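Kelch domain-containing protein (Colletotrichum graminicola M1.001, PDB 5C86) oxidises alcohols as a copper-binding member of the AA5 family, probably passing the electrons to molecular oxygen as in galactose oxidase. Local coordinates at residues L159-P163 / T203-N209; C223-Y229 / G279-V285; G244-S250 / M297-L302. One frame throughout, in Å; residues are numbered along the deposited sequence. Where two conformers were deposited one is given.

Interaction 1 of 3, residues L159-P163 / T203-N209; sequences LAGCP and TKGTGSN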
# COMPACT_ATOMS: atom_id res chain seq x y z
N LEU A 159 -17.73 -11.23 -11.87
CA LEU A 159 -18.20 -10.15 -12.64
C LEU A 159 -17.88 -10.47 -14.11
O LEU A 159 -16.74 -10.33 -14.58
CB LEU A 159 -17.51 -8.86 -12.22
CG LEU A 159 -17.90 -8.41 -10.81
CD1 LEU A 159 -16.90 -7.35 -10.27
CD2 LEU A 159 -19.36 -7.89 -10.77
N ALA A 160 -18.89 -10.97 -14.85
CA ALA A 160 -18.68 -11.30 -16.27
C ALA A 160 -18.09 -10.17 -17.08
O ALA A 160 -17.31 -10.38 -18.07
CB ALA A 160 -20.02 -11.75 -16.90
N GLY A 161 -18.41 -8.93 -16.71
CA GLY A 161 -17.92 -7.79 -17.43
C GLY A 161 -16.54 -7.32 -17.02
O GLY A 161 -16.07 -6.31 -17.57
N CYS A 162 -15.92 -8.07 -16.11
CA CYS A 162 -14.51 -7.78 -15.64
C CYS A 162 -13.53 -8.93 -15.86
O CYS A 162 -13.03 -9.51 -14.93
CB CYS A 162 -14.52 -7.42 -14.16
SG CYS A 162 -15.59 -6.06 -13.69
N PRO A 163 -13.27 -9.26 -17.14
CA PRO A 163 -12.34 -10.23 -17.53
C PRO A 163 -10.93 -9.75 -17.26
O PRO A 163 -10.65 -8.54 -17.37
CB PRO A 163 -12.55 -10.30 -19.06
CG PRO A 163 -13.00 -8.97 -19.46
CD PRO A 163 -13.92 -8.62 -18.31
N THR A 203 -17.28 -2.30 -11.01
CA THR A 203 -17.52 -3.36 -10.13
C THR A 203 -19.00 -3.49 -9.76
O THR A 203 -19.31 -4.33 -8.91
CB THR A 203 -16.69 -3.26 -8.83
OG1 THR A 203 -17.12 -2.10 -8.11
CG2 THR A 203 -15.16 -3.20 -9.18
N LYS A 204 -19.85 -2.68 -10.35
CA LYS A 204 -21.28 -2.69 -9.96
C LYS A 204 -21.99 -3.69 -10.92
O LYS A 204 -21.55 -3.91 -12.07
CB LYS A 204 -21.85 -1.32 -10.13
CG LYS A 204 -21.24 -0.23 -9.24
CD LYS A 204 -22.06 1.05 -9.34
CE LYS A 204 -22.21 1.70 -10.70
NZ LYS A 204 -20.99 1.88 -11.51
N GLY A 205 -23.08 -4.30 -10.46
CA GLY A 205 -23.94 -5.10 -11.38
C GLY A 205 -23.20 -6.36 -11.82
O GLY A 205 -22.66 -7.10 -10.97
N THR A 206 -23.16 -6.57 -13.14
CA THR A 206 -22.46 -7.68 -13.72
C THR A 206 -21.05 -7.25 -14.20
O THR A 206 -20.27 -8.05 -14.77
CB THR A 206 -23.25 -8.37 -14.90
OG1 THR A 206 -23.41 -7.46 -15.96
CG2 THR A 206 -24.65 -8.77 -14.45
N GLY A 207 -20.70 -5.99 -13.97
CA GLY A 207 -19.38 -5.49 -14.31
C GLY A 207 -19.26 -4.97 -15.70
O GLY A 207 -20.09 -5.19 -16.60
N SER A 208 -18.16 -4.28 -15.92
CA SER A 208 -17.87 -3.79 -17.21
C SER A 208 -16.39 -3.40 -17.22
O SER A 208 -15.74 -3.36 -16.14
CB SER A 208 -18.80 -2.62 -17.54
OG SER A 208 -18.25 -1.40 -17.12
N ASN A 209 -15.86 -3.21 -18.42
CA ASN A 209 -14.48 -2.79 -18.62
C ASN A 209 -14.34 -2.05 -19.86
O ASN A 209 -15.13 -2.26 -20.79
CB ASN A 209 -13.51 -3.99 -18.58
CG ASN A 209 -13.59 -4.86 -19.86
OD1 ASN A 209 -12.82 -4.69 -20.80
ND2 ASN A 209 -14.52 -5.77 -19.88
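Gly161 makes both hydrogen bonds between the two turns, one through its N and one through its O. Gly161 N donates to Thr206 O at 2.8 Å, and Asn209 ND2 donates to Gly161 O, also at 2.8 Å and almost linearly. A CA-H...O contact from Gly161 CA to Gly207 O (3.5 Å) lies between them. Each segment carries its own beta turn: Leu159 to Cys162 forms a type I turn closed by Cys162 N to Leu159 O (2.8 Å), and Lys204 to Gly207 a type II' turn, with Gly205 at positive phi, closed by Gly207 N to Lys204 O (2.9 Å). The two glycines face each other where the backbones press together: a CB on Gly161 would clash with Gly207 O, and one on Gly207 with Cys162 SG. Leu159 CD2 packs on Gly205 O at 3.4 Å, and Cys162 SG rests 3.9 Å from Gly207 CA. Phe132 touches both Leu159 and Thr203. The contact thus joins the loop leaving strand 155-158 in one propeller blade to the outer hairpin, 197-202 with 208-214, of the next. Three of the four hydrogen-bonding atoms are main-chain, and the close approach rests on the missing CB of Gly161 and Gly207.

Interaction 2 of 3, residues C223-Y229 / G279-V285; sequences CGVSVMY and GFANAVV
Strands 225-228 and 282-285 run side by side and nearly parallel, 12° between their directions and 6.5 Å between axes at closest approach. They are the first strands of two consecutive four-stranded antiparallel blades in the seven-bladed beta-propeller expected of the galactose oxidase family. Each pairs within its own blade, Val225 and Val227 with strand 235-239 and Asn282 with strand 291-294, so the two meet through side chains. In register Cys223 lies by Phe280 (CA atoms 5.2 Å apart), Val225 by Ala283 (6.1 Å) and Tyr229 by Val285 (6.0 Å). Ahead of the strands, Cys223 (58/28) and Phe280 (77/19) both adopt positive phi, and Phe280 N donates to Cys223 O at 3.1 Å. Val225 (chi1 m), Val227 (p), Ala283 and Val285 (p) point toward the opposite strand. Val225 CG2 meets Ala283 CB, Val227 CG2 meets Val285 CG1, and Tyr229 CB meets Val285 CG2, all at 3.7 Å. Cys223 (m) sets CB 3.5 Å from Phe280 CD1 and SG 4.8 Å from the Phe280 ring centroid, at the ring edge. Its side chain lies about 6 Å from that of the copper ligand His423, which places this end of the interface near the metal site, empty here. One water bridges the two segments, donating to Cys223 O (2.8 Å) and accepting from Ala281 N (3.0 Å).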
# COMPACT_ATOMS: atom_id res chain seq x y z
N CYS A 223 5.96 -5.43 -11.38
CA CYS A 223 6.59 -5.10 -10.10
C CYS A 223 7.29 -3.78 -10.13
O CYS A 223 8.26 -3.56 -9.40
CB CYS A 223 7.49 -6.22 -9.60
SG CYS A 223 6.48 -7.75 -9.33
N GLY A 224 6.76 -2.89 -11.00
CA GLY A 224 6.85 -1.43 -10.81
C GLY A 224 5.93 -1.09 -9.66
O GLY A 224 5.26 -1.96 -9.12
N VAL A 225 5.97 0.16 -9.23
CA VAL A 225 5.19 0.63 -8.09
C VAL A 225 4.30 1.78 -8.50
O VAL A 225 4.60 2.52 -9.47
CB VAL A 225 6.07 1.01 -6.93
CG1 VAL A 225 6.75 -0.20 -6.34
CG2 VAL A 225 7.11 2.04 -7.28
N SER A 226 3.25 1.99 -7.77
CA SER A 226 2.32 3.11 -8.01
C SER A 226 1.67 3.55 -6.75
O SER A 226 1.48 2.71 -5.82
CB SER A 226 1.26 2.78 -9.05
OG SER A 226 0.28 1.84 -8.63
N VAL A 227 1.31 4.83 -6.64
CA VAL A 227 0.65 5.35 -5.47
C VAL A 227 -0.17 6.57 -5.79
O VAL A 227 0.31 7.46 -6.46
CB VAL A 227 1.56 5.61 -4.26
CG1 VAL A 227 2.57 6.65 -4.63
CG2 VAL A 227 0.77 6.03 -3.05
N MET A 228 -1.38 6.63 -5.23
CA MET A 228 -2.25 7.74 -5.36
C MET A 228 -1.87 8.75 -4.30
O MET A 228 -2.30 8.68 -3.17
CB MET A 228 -3.69 7.30 -5.21
CG MET A 228 -4.67 8.42 -5.54
SD MET A 228 -6.39 7.93 -5.48
CE MET A 228 -6.48 7.08 -7.04
N TYR A 229 -1.10 9.75 -4.69
CA TYR A 229 -0.56 10.72 -3.78
C TYR A 229 -1.46 11.95 -3.60
O TYR A 229 -1.24 12.74 -2.69
CB TYR A 229 0.86 11.14 -4.19
CG TYR A 229 0.93 11.93 -5.46
CD1 TYR A 229 0.74 13.26 -5.45
CD2 TYR A 229 1.15 11.30 -6.66
CE1 TYR A 229 0.79 13.97 -6.66
CE2 TYR A 229 1.19 11.96 -7.87
CZ TYR A 229 0.98 13.30 -7.82
OH TYR A 229 1.10 13.98 -9.01
N GLY A 279 13.12 -2.88 -9.94
CA GLY A 279 12.07 -3.89 -9.93
C GLY A 279 12.01 -4.50 -8.54
O GLY A 279 13.04 -4.75 -7.90
N PHE A 280 10.78 -4.66 -8.06
CA PHE A 280 10.54 -5.17 -6.67
C PHE A 280 10.79 -4.13 -5.59
O PHE A 280 10.87 -4.48 -4.40
CB PHE A 280 11.29 -6.50 -6.32
CG PHE A 280 11.19 -7.58 -7.37
CD1 PHE A 280 9.98 -7.98 -7.92
CD2 PHE A 280 12.36 -8.17 -7.87
CE1 PHE A 280 9.93 -8.93 -8.93
CE2 PHE A 280 12.28 -9.14 -8.88
CZ PHE A 280 11.06 -9.47 -9.43
N ALA A 281 10.79 -2.85 -5.95
CA ALA A 281 10.81 -1.78 -4.96
C ALA A 281 9.46 -1.59 -4.31
O ALA A 281 8.49 -2.27 -4.65
CB ALA A 281 11.32 -0.46 -5.50
N ASN A 282 9.42 -0.71 -3.28
CA ASN A 282 8.18 -0.27 -2.68
C ASN A 282 8.13 1.24 -2.73
O ASN A 282 9.15 1.90 -2.69
CB ASN A 282 8.04 -0.69 -1.25
CG ASN A 282 7.81 -2.18 -1.08
OD1 ASN A 282 6.67 -2.60 -1.02
ND2 ASN A 282 8.86 -2.98 -1.05
N ALA A 283 6.93 1.79 -2.89
CA ALA A 283 6.77 3.23 -2.85
C ALA A 283 5.77 3.62 -1.79
O ALA A 283 4.76 2.96 -1.66
CB ALA A 283 6.28 3.77 -4.17
N VAL A 284 6.07 4.67 -1.03
CA VAL A 284 5.27 5.07 0.11
C VAL A 284 4.97 6.54 0.01
O VAL A 284 5.88 7.35 -0.04
CB VAL A 284 5.98 4.73 1.44
CG1 VAL A 284 5.15 5.24 2.62
CG2 VAL A 284 6.19 3.22 1.57
N VAL A 285 3.68 6.90 0.06
CA VAL A 285 3.28 8.31 0.14
C VAL A 285 3.30 8.80 1.59
O VAL A 285 2.85 8.12 2.47
CB VAL A 285 1.95 8.66 -0.57
CG1 VAL A 285 0.76 8.04 0.06
CG2 VAL A 285 1.72 10.19 -0.67
O HOH W 1 9.93 -1.53 -8.50

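Interaction 3 of 3, residues G244-S250 / M297-L302; sequences GYTGYDS and MQKMWL
Two irregular loop segments, with Tyr245 at -56/-40 and Gln298 at -85/-67, run antiparallel around a single beta bridge, with Asp249 and Lys299 as its non-hydrogen-bonded pair (CA atoms 4.3 Å apart). Met300 N donates to Tyr248 O (3.0 Å) and Ser250 N to Gln298 O (2.8 Å), one on either side of it. Beyond them Gly247, at phi 95°, donates its N to Met300 O (2.8 Å). Among side chains, Ser250 OG (chi1 p) donates to Met297 O at 2.9 Å.

Gly247 CA sits over the six-membered ring of Trp301 (chi1 m), 4.0 Å from its centroid, in a CH-pi contact. Leu302 CD2 meets the edge of the Tyr245 ring at CE1 (3.6 Å) and Thr246 CG2 at 3.7 Å. Met300 (m, t, p) points toward 244-250, its CE 3.5 Å from Tyr245 O and its SD 3.9 Å from Ser250 CB.

The bridge links loops that join the second and third strands of neighbouring propeller blades. The OH of Tyr245 is hydrogen-bonded to Tyr334 OH and His178 NE2. Main-chain bonding and apolar packing together join to the next blade the loop that carries Tyr245 beside the copper ligand Tyr120, their side chains about 3 Å apart.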
# COMPACT_ATOMS: atom_id res chain seq x y z
N GLY A 244 9.03 -8.26 -18.03
CA GLY A 244 8.59 -9.51 -17.51
C GLY A 244 8.83 -9.60 -16.03
O GLY A 244 9.59 -8.82 -15.49
N TYR A 245 8.23 -10.60 -15.43
CA TYR A 245 8.42 -10.84 -13.97
C TYR A 245 9.87 -10.99 -13.61
O TYR A 245 10.35 -10.50 -12.58
CB TYR A 245 7.57 -12.03 -13.52
CG TYR A 245 7.13 -12.02 -12.08
CD1 TYR A 245 8.00 -12.29 -11.02
CD2 TYR A 245 5.84 -11.74 -11.77
CE1 TYR A 245 7.54 -12.20 -9.70
CE2 TYR A 245 5.37 -11.69 -10.50
CZ TYR A 245 6.20 -11.90 -9.44
OH TYR A 245 5.78 -11.85 -8.14
N THR A 246 10.62 -11.70 -14.47
CA THR A 246 12.05 -11.88 -14.31
C THR A 246 12.69 -11.84 -15.65
O THR A 246 12.05 -11.92 -16.72
CB THR A 246 12.42 -13.25 -13.67
OG1 THR A 246 12.00 -14.30 -14.54
CG2 THR A 246 11.81 -13.42 -12.32
N GLY A 247 13.97 -11.70 -15.59
CA GLY A 247 14.81 -11.85 -16.78
C GLY A 247 15.17 -10.60 -17.55
O GLY A 247 16.02 -10.66 -18.46
N TYR A 248 14.58 -9.48 -17.22
CA TYR A 248 14.87 -8.21 -17.86
C TYR A 248 15.42 -7.22 -16.88
O TYR A 248 15.23 -7.32 -15.69
CB TYR A 248 13.58 -7.63 -18.39
CG TYR A 248 12.94 -8.42 -19.49
CD1 TYR A 248 13.34 -8.20 -20.81
CD2 TYR A 248 12.06 -9.41 -19.22
CE1 TYR A 248 12.77 -8.95 -21.84
CE2 TYR A 248 11.47 -10.15 -20.23
CZ TYR A 248 11.87 -9.92 -21.52
OH TYR A 248 11.29 -10.65 -22.51
N ASP A 249 16.02 -6.17 -17.43
CA ASP A 249 16.46 -5.02 -16.59
C ASP A 249 15.22 -4.21 -16.28
O ASP A 249 14.43 -3.97 -17.18
CB ASP A 249 17.48 -4.12 -17.28
CG ASP A 249 18.87 -4.74 -17.30
OD1 ASP A 249 19.36 -5.22 -16.24
OD2 ASP A 249 19.48 -4.71 -18.35
N SER A 250 15.05 -3.86 -15.02
CA SER A 250 13.97 -2.94 -14.65
C SER A 250 14.30 -1.57 -15.25
O SER A 250 15.40 -1.28 -15.71
CB SER A 250 13.89 -2.86 -13.16
OG SER A 250 15.08 -2.36 -12.57
N MET A 297 15.80 -4.04 -7.48
CA MET A 297 17.04 -4.45 -8.19
C MET A 297 17.00 -4.08 -9.62
O MET A 297 15.94 -3.74 -10.17
CB MET A 297 17.22 -5.96 -8.00
CG MET A 297 16.20 -6.81 -8.73
SD MET A 297 15.95 -8.50 -8.13
CE MET A 297 17.59 -9.24 -8.37
N GLN A 298 18.15 -4.21 -10.28
CA GLN A 298 18.27 -3.90 -11.70
C GLN A 298 17.88 -5.04 -12.58
O GLN A 298 16.86 -5.00 -13.26
CB GLN A 298 19.72 -3.46 -12.00
CG GLN A 298 20.11 -2.26 -11.17
CD GLN A 298 21.46 -1.79 -11.58
OE1 GLN A 298 22.43 -2.44 -11.32
NE2 GLN A 298 21.51 -0.69 -12.26
N LYS A 299 18.64 -6.13 -12.58
CA LYS A 299 18.26 -7.28 -13.39
C LYS A 299 17.38 -8.22 -12.57
O LYS A 299 17.82 -8.78 -11.55
CB LYS A 299 19.53 -7.97 -13.90
CG LYS A 299 19.31 -9.29 -14.64
CD LYS A 299 18.69 -9.09 -15.99
CE LYS A 299 18.67 -10.38 -16.82
NZ LYS A 299 19.93 -10.65 -17.56
N MET A 300 16.13 -8.37 -12.98
CA MET A 300 15.13 -8.93 -12.03
C MET A 300 15.23 -10.46 -11.99
O MET A 300 14.92 -11.10 -12.98
CB MET A 300 13.74 -8.45 -12.43
CG MET A 300 13.58 -6.95 -12.17
SD MET A 300 12.12 -6.28 -13.02
CE MET A 300 10.86 -7.07 -12.10
N TRP A 301 15.48 -10.94 -10.77
CA TRP A 301 15.44 -12.36 -10.42
C TRP A 301 14.87 -12.52 -9.02
O TRP A 301 15.09 -11.66 -8.15
CB TRP A 301 16.81 -13.00 -10.44
CG TRP A 301 17.50 -13.03 -11.77
CD1 TRP A 301 18.63 -12.40 -12.04
CD2 TRP A 301 17.09 -13.67 -13.00
NE1 TRP A 301 19.02 -12.66 -13.33
CE2 TRP A 301 18.03 -13.37 -13.95
CE3 TRP A 301 15.99 -14.47 -13.37
CZ2 TRP A 301 17.93 -13.87 -15.28
CZ3 TRP A 301 15.90 -14.94 -14.69
CH2 TRP A 301 16.88 -14.62 -15.60
N LEU A 302 14.18 -13.61 -8.82
CA LEU A 302 13.52 -13.87 -7.55
C LEU A 302 14.53 -14.40 -6.51
O LEU A 302 15.50 -15.07 -6.86
CB LEU A 302 12.35 -14.81 -7.70
CG LEU A 302 11.33 -14.51 -8.81
CD1 LEU A 302 10.12 -15.36 -8.66
CD2 LEU A 302 10.94 -13.04 -8.74

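Overall arrangement
From the N terminus, interaction 1 comes first and closes a 39-residue excursion, joining two successive propeller blades through peripheral turns. The chain then passes from strand 208-214 to Cys223, just before strand 225-230, where interaction 2 opens, about 14 Å from interaction 1 between nearest atoms. Interaction 3 opens at Gly244, before interaction 2 has closed at 279-285, and closes at 297-302: the two cross, both joining the blade that begins with strand 225-230 to the one that begins with strand 282-285, one through inner strands and one through loops. They touch where Gly279 O and Met297 N are 2.9 Å apart, probably hydrogen-bonded, and where Phe280 CZ packs 3.6 Å from Met300 CE. Interaction 1 stands apart from this pair.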